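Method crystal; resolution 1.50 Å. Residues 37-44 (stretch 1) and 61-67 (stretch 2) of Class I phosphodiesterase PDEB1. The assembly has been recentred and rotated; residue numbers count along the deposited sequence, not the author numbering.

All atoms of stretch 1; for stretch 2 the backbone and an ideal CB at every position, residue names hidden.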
# COMPACT_ATOMS: atom_id res chain seq x y z
N ASP A 37 -12.70 20.27 29.06
CA ASP A 37 -12.60 18.95 29.67
C ASP A 37 -12.57 18.00 28.48
O ASP A 37 -13.62 17.66 27.93
CB ASP A 37 -13.81 18.64 30.54
CG ASP A 37 -13.73 17.25 31.16
OD1 ASP A 37 -12.76 16.52 30.88
OD2 ASP A 37 -14.65 16.89 31.93
N PHE A 38 -11.38 17.58 28.08
CA PHE A 38 -11.23 16.70 26.93
C PHE A 38 -11.82 15.31 27.14
O PHE A 38 -11.95 14.54 26.19
CB PHE A 38 -9.75 16.59 26.56
CG PHE A 38 -9.10 17.92 26.25
CD1 PHE A 38 -7.77 18.15 26.57
CD2 PHE A 38 -9.83 18.93 25.63
CE1 PHE A 38 -7.16 19.37 26.29
CE2 PHE A 38 -9.23 20.16 25.34
CZ PHE A 38 -7.89 20.38 25.67
N THR A 39 -12.20 14.99 28.37
CA THR A 39 -12.78 13.68 28.65
C THR A 39 -14.31 13.70 28.60
O THR A 39 -14.95 12.67 28.77
CB THR A 39 -12.38 13.15 30.06
OG1 THR A 39 -13.06 13.90 31.07
CG2 THR A 39 -10.88 13.27 30.27
N SER A 40 -14.89 14.87 28.36
CA SER A 40 -16.34 15.01 28.33
C SER A 40 -17.02 14.89 26.97
O SER A 40 -16.50 15.36 25.96
CB SER A 40 -16.74 16.36 28.94
OG SER A 40 -18.13 16.59 28.81
N PRO A 41 -18.21 14.26 26.93
CA PRO A 41 -18.94 14.11 25.67
C PRO A 41 -19.34 15.49 25.15
O PRO A 41 -19.62 15.67 23.97
CB PRO A 41 -20.16 13.28 26.08
CG PRO A 41 -19.64 12.45 27.21
CD PRO A 41 -18.83 13.46 28.00
N GLY A 42 -19.37 16.46 26.06
CA GLY A 42 -19.74 17.82 25.72
C GLY A 42 -18.63 18.67 25.14
O GLY A 42 -18.87 19.81 24.75
N PHE A 43 -17.41 18.14 25.11
CA PHE A 43 -16.29 18.88 24.55
C PHE A 43 -16.60 19.23 23.10
O PHE A 43 -17.03 18.37 22.33
CB PHE A 43 -15.01 18.05 24.61
CG PHE A 43 -13.87 18.64 23.84
CD1 PHE A 43 -13.29 19.84 24.24
CD2 PHE A 43 -13.40 18.02 22.69
CE1 PHE A 43 -12.26 20.42 23.50
CE2 PHE A 43 -12.37 18.59 21.94
CZ PHE A 43 -11.79 19.79 22.35
N ASN A 44 -16.38 20.49 22.74
CA ASN A 44 -16.66 20.96 21.38
C ASN A 44 -15.37 21.38 20.68
O ASN A 44 -14.83 22.46 20.93
CB ASN A 44 -17.64 22.14 21.44
CG ASN A 44 -18.02 22.65 20.07
OD1 ASN A 44 -17.55 22.16 19.04
ND2 ASN A 44 -18.90 23.65 20.04
N UNK A 61 -2.64 19.44 20.45
CA UNK A 61 -2.51 19.55 21.89
C UNK A 61 -3.64 18.86 22.62
O UNK A 61 -3.45 18.33 23.72
CB UNK A 61 -2.45 21.02 22.30
N UNK A 62 -4.83 18.88 22.03
CA UNK A 62 -5.98 18.22 22.62
C UNK A 62 -5.69 16.73 22.76
O UNK A 62 -5.84 16.15 23.83
CB UNK A 62 -7.24 18.45 21.78
N UNK A 63 -5.24 16.11 21.67
CA UNK A 63 -4.95 14.69 21.71
C UNK A 63 -3.74 14.35 22.58
O UNK A 63 -3.75 13.33 23.26
CB UNK A 63 -4.72 14.17 20.29
N UNK A 64 -2.71 15.19 22.56
CA UNK A 64 -1.54 14.89 23.39
C UNK A 64 -1.92 14.93 24.87
O UNK A 64 -1.54 14.05 25.64
CB UNK A 64 -0.41 15.88 23.10
N UNK A 65 -2.69 15.94 25.25
CA UNK A 65 -3.12 16.08 26.64
C UNK A 65 -4.01 14.92 27.05
O UNK A 65 -3.80 14.28 28.08
CB UNK A 65 -3.86 17.41 26.84
N UNK A 66 -5.02 14.64 26.23
CA UNK A 66 -5.95 13.57 26.52
C UNK A 66 -5.27 12.21 26.64
O UNK A 66 -5.49 11.48 27.60
CB UNK A 66 -7.03 13.52 25.43
N UNK A 67 -4.43 11.87 25.66
CA UNK A 67 -3.75 10.58 25.68
C UNK A 67 -2.67 10.46 26.75
O UNK A 67 -2.62 9.45 27.45
CB UNK A 67 -3.13 10.32 24.31

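Stretch 1 folds as two successive type I turns, closed by Ser40 N to Asp37 O at 3.1 Å and Phe43 N to Ser40 O at 3.0 Å. Asp37 OD1 braces the first, accepting hydrogen bonds from Thr39 N (3.0 Å) and Thr39 OG1 (2.6 Å). This arrangement leaves Phe38 directed at stretch 2, whose backbone angles are helical throughout; what stretch 1 offers the helix is therefore mainly an aromatic surface.

Position 61 points its CB sideways, and nothing of stretch 1 lies within 5.5 Å of it. The contact sets no preference here, so small or large residues remain possible. The deposited residue is Gly61, whose O accepts the helical hydrogen bond from the N of position 65 (2.9 Å).

At position 62 CB also leaves sideways, yet it lies 4.4 Å from Phe38 CZ and 4.8 Å from Phe43 CZ. Two aromatic rings and no nearby polar side-chain partner favour an aliphatic residue such as valine, isoleucine or leucine. The residue is Val62, with chi1 in t. Its CG1 sits over one face of the Phe38 ring, 4.0 Å from the centroid and 15° off the normal, a CH-pi contact. The same methyl lies 4.1 Å from Phe43 CZ, while Val62 CG2 approaches Phe38 CE2 at 3.9 Å. Branching at CB thus gives the Phe38 ring two methyl contacts.

Positions 63 and 64 have no atom of stretch 1 within 5.5 Å of CB; at 63 CB points away. Stretch 1 does not discriminate among side chains at either. They are Val63 and Tyr64.

Position 65 points toward stretch 1, with CB 3.9 Å from Phe38 CE1. An apolar chain could pack there, and a polar one of modest size could skirt the ring. The residue is Asn65 (chi1 t), whose ND2 comes to 3.3 Å from Phe38 CD1. The amide lies at the ring edge, near its plane, so this is an edge contact, and no hydrogen bond crosses between the stretches.

Position 66 also points toward stretch 1, its CB 4.3 Å from Phe38 CB; these two residues bring the CA atoms closest, at 6.2 Å. The neighbouring Thr39 CG2 adds another apolar group, suiting leucine, methionine or isoleucine. Leu66, with chi1 t and chi2 p, places CD1 4.0 Å from Phe38 CB, 3.9 Å from Thr39 CG2 and 3.6 Å from Phe38 O, so a single methyl reaches both residues.

Position 67 is out of reach and unconstrained by stretch 1; it is Leu67.

Stretch 2 (61-67) GVVYNLL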
# COMPACT_ATOMS: atom_id res chain seq x y z
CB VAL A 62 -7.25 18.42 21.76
CG1 VAL A 62 -8.39 17.55 22.26
CG2 VAL A 62 -7.65 19.89 21.77
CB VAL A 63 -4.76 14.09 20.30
CG1 VAL A 63 -6.08 14.12 19.55
CG2 VAL A 63 -3.71 14.86 19.54
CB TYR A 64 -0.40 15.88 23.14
CG TYR A 64 0.79 15.63 24.04
CD1 TYR A 64 0.87 16.22 25.31
CD2 TYR A 64 1.79 14.72 23.68
CE1 TYR A 64 1.91 15.90 26.19
CE2 TYR A 64 2.83 14.40 24.55
CZ TYR A 64 2.88 14.99 25.80
OH TYR A 64 3.89 14.65 26.68
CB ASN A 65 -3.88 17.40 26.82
CG ASN A 65 -4.20 17.69 28.27
OD1 ASN A 65 -3.38 18.28 28.99
ND2 ASN A 65 -5.37 17.27 28.72
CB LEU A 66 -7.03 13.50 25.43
CG LEU A 66 -8.11 12.43 25.63
CD1 LEU A 66 -8.92 12.73 26.89
CD2 LEU A 66 -9.03 12.40 24.42
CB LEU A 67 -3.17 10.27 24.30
CG LEU A 67 -4.22 10.10 23.19
CD1 LEU A 67 -3.53 9.62 21.93
CD2 LEU A 67 -5.29 9.11 23.62
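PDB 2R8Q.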